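PDB 2P2V: alpha-2,3-sialyltransferase from Campylobacter jejuni, which transfers sialic acid from a CMP-sialic acid donor to an acceptor sugar in alpha-2,3 linkage. Local coordinates for the cytidine-5'-monophosphate-3-fluoro-N-acetyl-neuraminic acid site and the interface of chains A and B. Residues are numbered along the deposited sequence; one frame, centred on the assembly and turned at random. Chains: chain A/B, Alpha-2,3-sialyltransferase.

Contact 1: the cytidine-5'-monophosphate-3-fluoro-N-acetyl-neuraminic acid site. Residues chain A 26-29, 48-50, 69, 72, 76, 149-151, 170-174, 179-180, 199, 201-202, 205. With CSF (cytidine-5'-monophosphate-3-fluoro-N-acetyl-neuraminic acid), chain C.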
# COMPACT_ATOMS: atom_id res chain seq x y z
N GLY A 26 -22.23 -28.94 -4.92
CA GLY A 26 -22.94 -28.32 -3.80
C GLY A 26 -23.19 -29.40 -2.76
O GLY A 26 -22.74 -30.55 -2.89
N ASN A 27 -23.93 -29.04 -1.72
CA ASN A 27 -24.21 -29.99 -0.68
C ASN A 27 -25.71 -30.30 -0.57
O ASN A 27 -26.17 -30.69 0.48
CB ASN A 27 -23.65 -29.50 0.67
CG ASN A 27 -22.14 -29.29 0.63
OD1 ASN A 27 -21.38 -30.16 0.17
ND2 ASN A 27 -21.71 -28.13 1.09
N GLY A 28 -26.44 -30.12 -1.68
CA GLY A 28 -27.84 -30.49 -1.77
C GLY A 28 -28.07 -32.00 -1.76
O GLY A 28 -27.11 -32.79 -1.87
N PRO A 29 -29.35 -32.41 -1.65
CA PRO A 29 -29.67 -33.84 -1.52
C PRO A 29 -29.15 -34.65 -2.70
O PRO A 29 -28.78 -35.80 -2.53
CB PRO A 29 -31.19 -33.86 -1.53
CG PRO A 29 -31.60 -32.51 -1.16
CD PRO A 29 -30.55 -31.57 -1.66
N CYS A 48 -17.42 -27.37 -1.21
CA CYS A 48 -17.54 -26.13 -0.48
C CYS A 48 -18.13 -26.41 0.89
O CYS A 48 -18.76 -27.47 1.10
CB CYS A 48 -18.44 -25.13 -1.20
SG CYS A 48 -20.16 -25.59 -1.47
N ASN A 49 -17.93 -25.45 1.78
CA ASN A 49 -18.70 -25.38 3.02
C ASN A 49 -18.70 -26.72 3.78
O ASN A 49 -17.62 -27.25 4.02
CB ASN A 49 -20.08 -24.82 2.73
CG ASN A 49 -20.02 -23.41 2.10
OD1 ASN A 49 -19.01 -22.72 2.19
ND2 ASN A 49 -21.11 -22.98 1.50
N GLN A 50 -19.87 -27.21 4.22
CA GLN A 50 -19.89 -28.42 5.04
C GLN A 50 -19.88 -29.73 4.22
O GLN A 50 -20.64 -30.64 4.51
CB GLN A 50 -21.08 -28.38 6.00
CG GLN A 50 -20.92 -27.36 7.11
CD GLN A 50 -21.27 -25.93 6.68
OE1 GLN A 50 -20.38 -25.12 6.45
NE2 GLN A 50 -22.57 -25.60 6.62
N ASN A 69 -16.81 -19.73 3.36
CA ASN A 69 -17.27 -18.37 3.51
C ASN A 69 -16.51 -17.65 4.64
O ASN A 69 -16.02 -18.27 5.61
CB ASN A 69 -18.81 -18.37 3.84
CG ASN A 69 -19.68 -18.80 2.60
OD1 ASN A 69 -19.25 -18.71 1.43
ND2 ASN A 69 -20.87 -19.29 2.87
N VAL A 72 -17.20 -17.99 8.71
CA VAL A 72 -16.81 -19.20 9.43
C VAL A 72 -15.46 -19.66 8.94
O VAL A 72 -15.07 -20.77 9.22
CB VAL A 72 -17.84 -20.36 9.22
CG1 VAL A 72 -19.18 -19.99 9.92
CG2 VAL A 72 -18.12 -20.56 7.72
N GLN A 76 -13.47 -23.25 9.62
CA GLN A 76 -13.39 -24.18 8.48
C GLN A 76 -11.93 -24.46 8.12
O GLN A 76 -11.58 -25.58 7.66
CB GLN A 76 -14.07 -23.59 7.26
CG GLN A 76 -15.57 -23.41 7.29
CD GLN A 76 -16.35 -24.70 7.28
OE1 GLN A 76 -15.90 -25.75 7.74
NE2 GLN A 76 -17.54 -24.62 6.69
N THR A 149 -24.70 -18.07 -5.22
CA THR A 149 -24.40 -19.09 -4.20
C THR A 149 -23.02 -19.67 -4.44
O THR A 149 -22.43 -19.40 -5.50
CB THR A 149 -25.45 -20.26 -4.22
OG1 THR A 149 -25.46 -20.86 -5.52
CG2 THR A 149 -26.81 -19.70 -3.92
N SER A 150 -22.51 -20.45 -3.49
CA SER A 150 -21.14 -20.99 -3.61
C SER A 150 -20.99 -21.88 -4.79
O SER A 150 -19.92 -21.92 -5.37
CB SER A 150 -20.70 -21.77 -2.36
OG SER A 150 -20.71 -20.85 -1.27
N GLY A 151 -22.04 -22.61 -5.17
CA GLY A 151 -21.93 -23.44 -6.40
C GLY A 151 -21.55 -22.65 -7.63
O GLY A 151 -20.63 -23.04 -8.36
N GLY A 170 -25.14 -31.84 -6.58
CA GLY A 170 -25.46 -31.29 -5.26
C GLY A 170 -26.00 -29.87 -5.32
O GLY A 170 -26.10 -29.17 -4.30
N ILE A 171 -26.38 -29.43 -6.52
CA ILE A 171 -27.05 -28.14 -6.68
C ILE A 171 -28.59 -28.31 -6.90
O ILE A 171 -29.03 -28.81 -7.92
CB ILE A 171 -26.32 -27.27 -7.75
CG1 ILE A 171 -24.97 -26.81 -7.16
CG2 ILE A 171 -27.16 -26.05 -8.12
CD1 ILE A 171 -23.98 -26.19 -8.15
N ASP A 172 -29.38 -27.93 -5.90
CA ASP A 172 -30.82 -28.26 -5.87
C ASP A 172 -31.70 -27.06 -5.50
O ASP A 172 -32.91 -27.21 -5.21
CB ASP A 172 -31.06 -29.41 -4.89
CG ASP A 172 -30.40 -30.69 -5.34
OD1 ASP A 172 -30.84 -31.26 -6.38
OD2 ASP A 172 -29.43 -31.12 -4.69
N PHE A 173 -31.07 -25.88 -5.49
CA PHE A 173 -31.74 -24.60 -5.32
C PHE A 173 -32.67 -24.53 -4.10
O PHE A 173 -33.61 -23.75 -4.10
CB PHE A 173 -32.53 -24.22 -6.58
CG PHE A 173 -31.71 -24.24 -7.82
CD1 PHE A 173 -31.99 -25.15 -8.83
CD2 PHE A 173 -30.66 -23.35 -7.99
CE1 PHE A 173 -31.25 -25.17 -9.98
CE2 PHE A 173 -29.91 -23.35 -9.14
CZ PHE A 173 -30.21 -24.27 -10.15
N TYR A 174 -32.38 -25.33 -3.08
CA TYR A 174 -33.16 -25.34 -1.84
C TYR A 174 -34.66 -25.59 -2.07
O TYR A 174 -35.52 -24.95 -1.46
CB TYR A 174 -32.91 -24.05 -1.03
CG TYR A 174 -31.43 -23.80 -0.75
CD1 TYR A 174 -30.62 -23.16 -1.70
CD2 TYR A 174 -30.85 -24.22 0.45
CE1 TYR A 174 -29.26 -22.94 -1.46
CE2 TYR A 174 -29.50 -24.00 0.71
CZ TYR A 174 -28.71 -23.36 -0.25
OH TYR A 174 -27.38 -23.14 -0.02
N ILE A 179 -33.60 -30.86 2.09
CA ILE A 179 -32.85 -29.67 1.72
C ILE A 179 -31.33 -29.92 1.88
O ILE A 179 -30.51 -29.25 1.24
CB ILE A 179 -33.40 -28.42 2.48
CG1 ILE A 179 -32.73 -27.12 2.01
CG2 ILE A 179 -33.37 -28.64 4.02
CD1 ILE A 179 -33.58 -25.87 2.23
N TYR A 180 -30.97 -30.91 2.69
CA TYR A 180 -29.57 -31.35 2.84
C TYR A 180 -29.53 -32.88 2.96
O TYR A 180 -30.42 -33.45 3.59
CB TYR A 180 -28.91 -30.69 4.06
CG TYR A 180 -28.67 -29.20 3.91
CD1 TYR A 180 -29.50 -28.26 4.54
CD2 TYR A 180 -27.62 -28.72 3.11
CE1 TYR A 180 -29.28 -26.87 4.39
CE2 TYR A 180 -27.40 -27.35 2.95
CZ TYR A 180 -28.23 -26.43 3.59
OH TYR A 180 -27.98 -25.08 3.42
N PHE A 199 -31.69 -23.69 8.99
CA PHE A 199 -30.49 -23.34 8.23
C PHE A 199 -30.93 -23.18 6.78
O PHE A 199 -30.72 -24.07 5.96
CB PHE A 199 -29.44 -24.47 8.38
CG PHE A 199 -28.02 -24.08 7.97
CD1 PHE A 199 -27.19 -23.39 8.86
CD2 PHE A 199 -27.51 -24.44 6.72
CE1 PHE A 199 -25.89 -23.05 8.50
CE2 PHE A 199 -26.22 -24.10 6.35
CZ PHE A 199 -25.41 -23.41 7.24
N PRO A 201 -31.26 -20.57 3.11
CA PRO A 201 -30.52 -19.49 2.43
C PRO A 201 -31.14 -18.10 2.62
O PRO A 201 -32.35 -17.98 2.86
CB PRO A 201 -30.59 -19.90 0.95
CG PRO A 201 -31.82 -20.72 0.86
CD PRO A 201 -31.82 -21.51 2.13
N SER A 202 -30.31 -17.05 2.54
CA SER A 202 -30.79 -15.67 2.62
C SER A 202 -31.59 -15.31 1.36
O SER A 202 -31.47 -16.00 0.33
CB SER A 202 -29.64 -14.68 2.80
OG SER A 202 -28.84 -14.97 3.93
N HIS A 205 -30.14 -14.77 -2.28
CA HIS A 205 -29.92 -15.93 -3.16
C HIS A 205 -31.20 -16.36 -3.87
O HIS A 205 -32.28 -16.26 -3.31
CB HIS A 205 -29.34 -17.13 -2.40
CG HIS A 205 -28.04 -16.84 -1.72
ND1 HIS A 205 -26.88 -16.55 -2.40
CD2 HIS A 205 -27.72 -16.78 -0.40
CE1 HIS A 205 -25.90 -16.33 -1.55
NE2 HIS A 205 -26.38 -16.47 -0.32
C5A CSF C . -25.88 -20.42 3.61
C4A CSF C . -26.63 -20.69 2.30
C2A CSF C . -24.42 -21.33 1.16
O6A CSF C . -23.83 -21.17 2.47
C6A CSF C . -24.66 -21.35 3.65
C3A CSF C . -25.71 -20.50 1.09
O4A CSF C . -27.68 -19.75 2.18
N5A CSF C . -26.82 -20.78 4.70
C7A CSF C . -23.77 -21.07 4.86
C8A CSF C . -22.54 -21.98 4.85
C9A CSF C . -21.57 -21.65 6.01
O9A CSF C . -20.47 -22.58 6.07
O8A CSF C . -22.99 -23.37 4.88
O7A CSF C . -23.42 -19.68 4.86
C1A CSF C . -23.50 -20.73 0.11
OBA CSF C . -23.99 -20.56 -1.04
OAA CSF C . -22.31 -20.45 0.43
O1A CSF C . -24.65 -22.69 0.72
O2A CSF C . -26.17 -24.21 1.94
N1 CSF C . -27.12 -26.24 -2.53
C2 CSF C . -28.32 -26.23 -3.31
N3 CSF C . -29.48 -26.72 -2.80
C4 CSF C . -29.51 -27.24 -1.55
C5 CSF C . -28.35 -27.26 -0.77
C6 CSF C . -27.15 -26.75 -1.28
C3' CSF C . -24.80 -23.79 -2.22
C2' CSF C . -25.80 -24.21 -3.28
C1' CSF C . -25.86 -25.72 -3.10
O4' CSF C . -24.73 -26.14 -2.31
C4' CSF C . -23.92 -25.01 -1.97
PA CSF C . -24.71 -24.09 1.55
O5' CSF C . -24.45 -25.21 0.40
C5' CSF C . -23.39 -25.11 -0.54
O3' CSF C . -23.98 -22.73 -2.70
O2' CSF C . -25.31 -23.87 -4.60
N4 CSF C . -30.66 -27.75 -1.03
O2 CSF C . -28.28 -25.73 -4.47
O3A CSF C . -23.60 -24.26 2.54
C10 CSF C . -26.74 -20.07 5.84
O10 CSF C . -25.92 -19.16 6.02
C11 CSF C . -27.72 -20.47 6.92
F3A CSF C . -25.33 -19.18 0.98
O HOH W 1 -18.01 -22.25 4.57
O HOH W 2 -22.78 -26.80 3.59
O HOH W 3 -27.65 -17.49 3.26
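Packing is tightest round the cytosine of CSF, a fluorinated analogue of the CMP-sialic acid donor bound in the active site. A:Tyr174 stacks on the cytosine ring of CSF, planes 3° and centroids 3.9 Å apart, with A:Pro201 CG against its other face. A:Gly28 CA rests on the far side, so the base is sandwiched between A:Gly28 and A:Tyr174. Two consecutive backbone N-H groups, A:Asp172 N and A:Phe173 N, grip the carbonyl O2, while A:Ile179 O sits 2.7 Å from the exocyclic amine N4; together they read the base as cytosine.

A:Tyr174 and A:Tyr180 also bring their hydroxyls to phosphate oxygen O2A, each OH 2.5 Å from it and the oxygen in plane at each ring edge. A:Tyr174 OH also lies 2.9 Å from the glycosidic O1A, so its one hydrogen can serve either oxygen or be shared. The pair probably stabilises the charge that builds on the CMP phosphate as it leaves.

At the sialyl carboxylate, A:Asn69 ND2 meets OAA at 3.1 Å, nearly straight (168° at H) and in its amide plane. A:Asn49 ND2 also reaches OAA and the phosphate oxygen O3A, and A:Ser150 N holds OBA. The N-terminus of helix 150-161 may help balance the negative charge. A:His205, the family's general base, brings NE2 to 3.2 Å from fluorine F3A. A:Phe199, its CG anti to the backbone N (chi1 -164°), sets one face centrally against the acetyl methyl C11.

Against this dry grip on the base, some sugar hydroxyls also use water. A:Gln50 holds the glycerol tail, OE1 taking O9A at 2.6 Å in plane on a lone pair and NE2 taking O8A; water 1 links O9A to A:Asn49 and A:Gln76. On the ring, water 3 bridges O4A to A:Ser202 N and OG.

In this catalytic part of a longer, membrane-associated protein, the loops after strands 21-25, 44-48, 65-68 and 165-169 and the start of helix 150-161 form the pocket, completed by A:Ile179, A:Tyr180, A:Phe199, A:Pro201 and A:His205.

Contact 2: the interface of chains A and B. Residues chain A 142-144; chain B 74, 77-78, 117, 264-265, 267, 269-270.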
# COMPACT_ATOMS: atom_id res chain seq x y z
N ILE A 142 -24.69 -4.88 -5.28
CA ILE A 142 -24.84 -3.55 -4.66
C ILE A 142 -26.21 -2.92 -4.85
O ILE A 142 -26.81 -2.36 -3.88
CB ILE A 142 -23.73 -2.53 -5.23
CG1 ILE A 142 -22.34 -3.01 -4.77
CG2 ILE A 142 -24.02 -1.09 -4.76
CD1 ILE A 142 -21.14 -2.58 -5.72
N TYR A 143 -26.70 -2.95 -6.07
CA TYR A 143 -27.90 -2.18 -6.38
C TYR A 143 -29.18 -3.01 -6.22
O TYR A 143 -30.29 -2.45 -6.16
CB TYR A 143 -27.84 -1.65 -7.79
CG TYR A 143 -26.80 -0.54 -7.92
CD1 TYR A 143 -27.13 0.79 -7.68
CD2 TYR A 143 -25.46 -0.84 -8.24
CE1 TYR A 143 -26.17 1.81 -7.77
CE2 TYR A 143 -24.51 0.16 -8.38
CZ TYR A 143 -24.85 1.45 -8.16
OH TYR A 143 -23.88 2.39 -8.33
N PHE A 144 -29.05 -4.32 -6.20
CA PHE A 144 -30.28 -5.14 -6.23
C PHE A 144 -30.30 -6.21 -5.16
O PHE A 144 -31.29 -6.96 -5.10
CB PHE A 144 -30.53 -5.78 -7.62
CG PHE A 144 -30.70 -4.77 -8.74
CD1 PHE A 144 -31.91 -4.09 -8.95
CD2 PHE A 144 -29.65 -4.49 -9.60
CE1 PHE A 144 -32.06 -3.16 -9.98
CE2 PHE A 144 -29.78 -3.55 -10.61
CZ PHE A 144 -30.98 -2.88 -10.81
N LEU B 74 -22.58 7.14 -7.42
CA LEU B 74 -23.38 5.93 -7.22
C LEU B 74 -24.63 5.90 -8.09
O LEU B 74 -24.92 4.89 -8.71
CB LEU B 74 -23.78 5.83 -5.71
CG LEU B 74 -24.59 4.57 -5.31
CD1 LEU B 74 -23.71 3.40 -5.04
CD2 LEU B 74 -25.31 4.94 -3.98
N TYR B 77 -23.67 5.95 -12.01
CA TYR B 77 -23.18 4.62 -12.47
C TYR B 77 -24.35 3.69 -12.79
O TYR B 77 -24.42 3.08 -13.82
CB TYR B 77 -22.29 4.00 -11.39
CG TYR B 77 -21.67 2.67 -11.77
CD1 TYR B 77 -20.51 2.63 -12.56
CD2 TYR B 77 -22.24 1.47 -11.37
CE1 TYR B 77 -19.94 1.40 -12.92
CE2 TYR B 77 -21.65 0.22 -11.73
CZ TYR B 77 -20.50 0.22 -12.46
OH TYR B 77 -19.99 -1.02 -12.75
N HIS B 78 -25.31 3.62 -11.86
CA HIS B 78 -26.52 2.84 -12.06
C HIS B 78 -27.32 3.38 -13.28
O HIS B 78 -27.80 2.61 -14.11
CB HIS B 78 -27.33 3.02 -10.73
CG HIS B 78 -28.75 2.52 -10.84
ND1 HIS B 78 -29.06 1.26 -11.26
CD2 HIS B 78 -29.92 3.14 -10.55
CE1 HIS B 78 -30.38 1.12 -11.29
NE2 HIS B 78 -30.92 2.26 -10.86
N PHE B 117 -17.08 -0.13 -8.09
CA PHE B 117 -17.30 0.18 -9.50
C PHE B 117 -16.12 -0.40 -10.29
O PHE B 117 -15.35 0.41 -10.76
CB PHE B 117 -17.37 1.69 -9.66
CG PHE B 117 -18.36 2.38 -8.65
CD1 PHE B 117 -19.74 2.11 -8.74
CD2 PHE B 117 -17.89 3.23 -7.73
CE1 PHE B 117 -20.63 2.71 -7.80
CE2 PHE B 117 -18.75 3.87 -6.78
CZ PHE B 117 -20.12 3.58 -6.88
N THR B 264 -31.56 4.99 -6.16
CA THR B 264 -31.15 3.63 -5.82
C THR B 264 -32.05 3.11 -4.70
O THR B 264 -32.51 3.89 -3.89
CB THR B 264 -29.68 3.62 -5.39
OG1 THR B 264 -29.51 4.55 -4.33
CG2 THR B 264 -28.79 4.11 -6.56
N ASP B 265 -32.28 1.82 -4.67
CA ASP B 265 -32.94 1.16 -3.52
C ASP B 265 -32.00 1.04 -2.33
O ASP B 265 -30.78 0.88 -2.48
CB ASP B 265 -33.40 -0.22 -3.94
CG ASP B 265 -34.64 -0.18 -4.82
OD1 ASP B 265 -35.35 0.85 -4.81
OD2 ASP B 265 -34.92 -1.18 -5.52
N THR B 267 -30.59 -1.08 -0.48
CA THR B 267 -29.99 -2.38 -0.21
C THR B 267 -28.88 -2.30 0.87
O THR B 267 -28.49 -1.20 1.32
CB THR B 267 -29.35 -2.93 -1.49
OG1 THR B 267 -28.31 -2.02 -1.87
CG2 THR B 267 -30.38 -3.04 -2.60
N GLY B 269 -25.80 -2.85 0.46
CA GLY B 269 -24.62 -2.20 -0.15
C GLY B 269 -24.78 -0.71 -0.36
O GLY B 269 -23.88 0.05 -0.06
N VAL B 270 -25.94 -0.29 -0.89
CA VAL B 270 -26.25 1.13 -1.07
C VAL B 270 -26.29 1.78 0.29
O VAL B 270 -25.76 2.88 0.45
CB VAL B 270 -27.59 1.36 -1.85
CG1 VAL B 270 -28.02 2.80 -1.77
CG2 VAL B 270 -27.42 1.04 -3.35
O HOH W 4 -32.99 -3.05 -5.74
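A:Tyr143, near the end of helix 131-144, is the plug of this interface patch, burying 121 Å² against chain B. Its CG lies anti to its own carbonyl carbon (chi1 -71°), sending the ring tip-first between the start of helix 73-85 and the loop leading into helix 268-283. There the phenol OH donates to the backbone carbonyl of B:Leu74 at 2.7 Å from its O, in the carbonyl plane and on a lone pair. The buried hydroxyl thus has a partner, while B:Phe117 points the CE1 edge of its ring at the same oxygen and B:Tyr77 crosses the tyrosine at about a right angle.

Along the flank, CE1 of the tyrosine packs 3.4 Å from B:His78 CB; the histidine crosses obliquely, so its methylene rather than an imidazole nitrogen makes the closest touch. B:Thr264 CG2 meets the ring edge in plane, 3.7 Å from CE1, and A:Ile142 CG2 covers part of one face within chain A.

A:Ile142, with 41 Å² buried, is engaged chiefly through its backbone. Its carbonyl O receives B:Thr267 OG1 at 2.5 Å, the donor nearly along the C=O axis (161°). That hydroxyl also accepts from B:Val270 N at 3.1 Å, capping the start of helix 268-283; the double role fixes its orientation, and B:Val270 CG2 packs beside the same carbonyl. Water 4 adds a bridge from A:Tyr143 O to the B:Asp265 carboxylate oxygen OD2.

The patch joins the end of one subunit's helix to two helix starts of the other. It belongs to an interface of the deposited four-chain assembly that is not exactly two-fold, and may serve oligomerisation, although the coordinates alone do not establish the state in the membrane-associated protein.

The C-alpha centres of contact 1 and contact 2 lie about 26 Å apart, and no chain B residue is among those lining the donor-analogue site given here. They are nevertheless joined through secondary structure. Helix 73-85 serves both: A:Gln76 reaches contact 1 through water 1, as a second-shell residue, whereas the chain B copy of the helix offers B:Leu74, B:Tyr77 and B:His78 to the neighbour. On the chain A side, helix 131-144 ends at the interface, and the chain soon reaches A:Thr149 and helix 150-161 of contact 1. Assembly could therefore steady the framework of the active site in both subunits, although one structure cannot show such coupling.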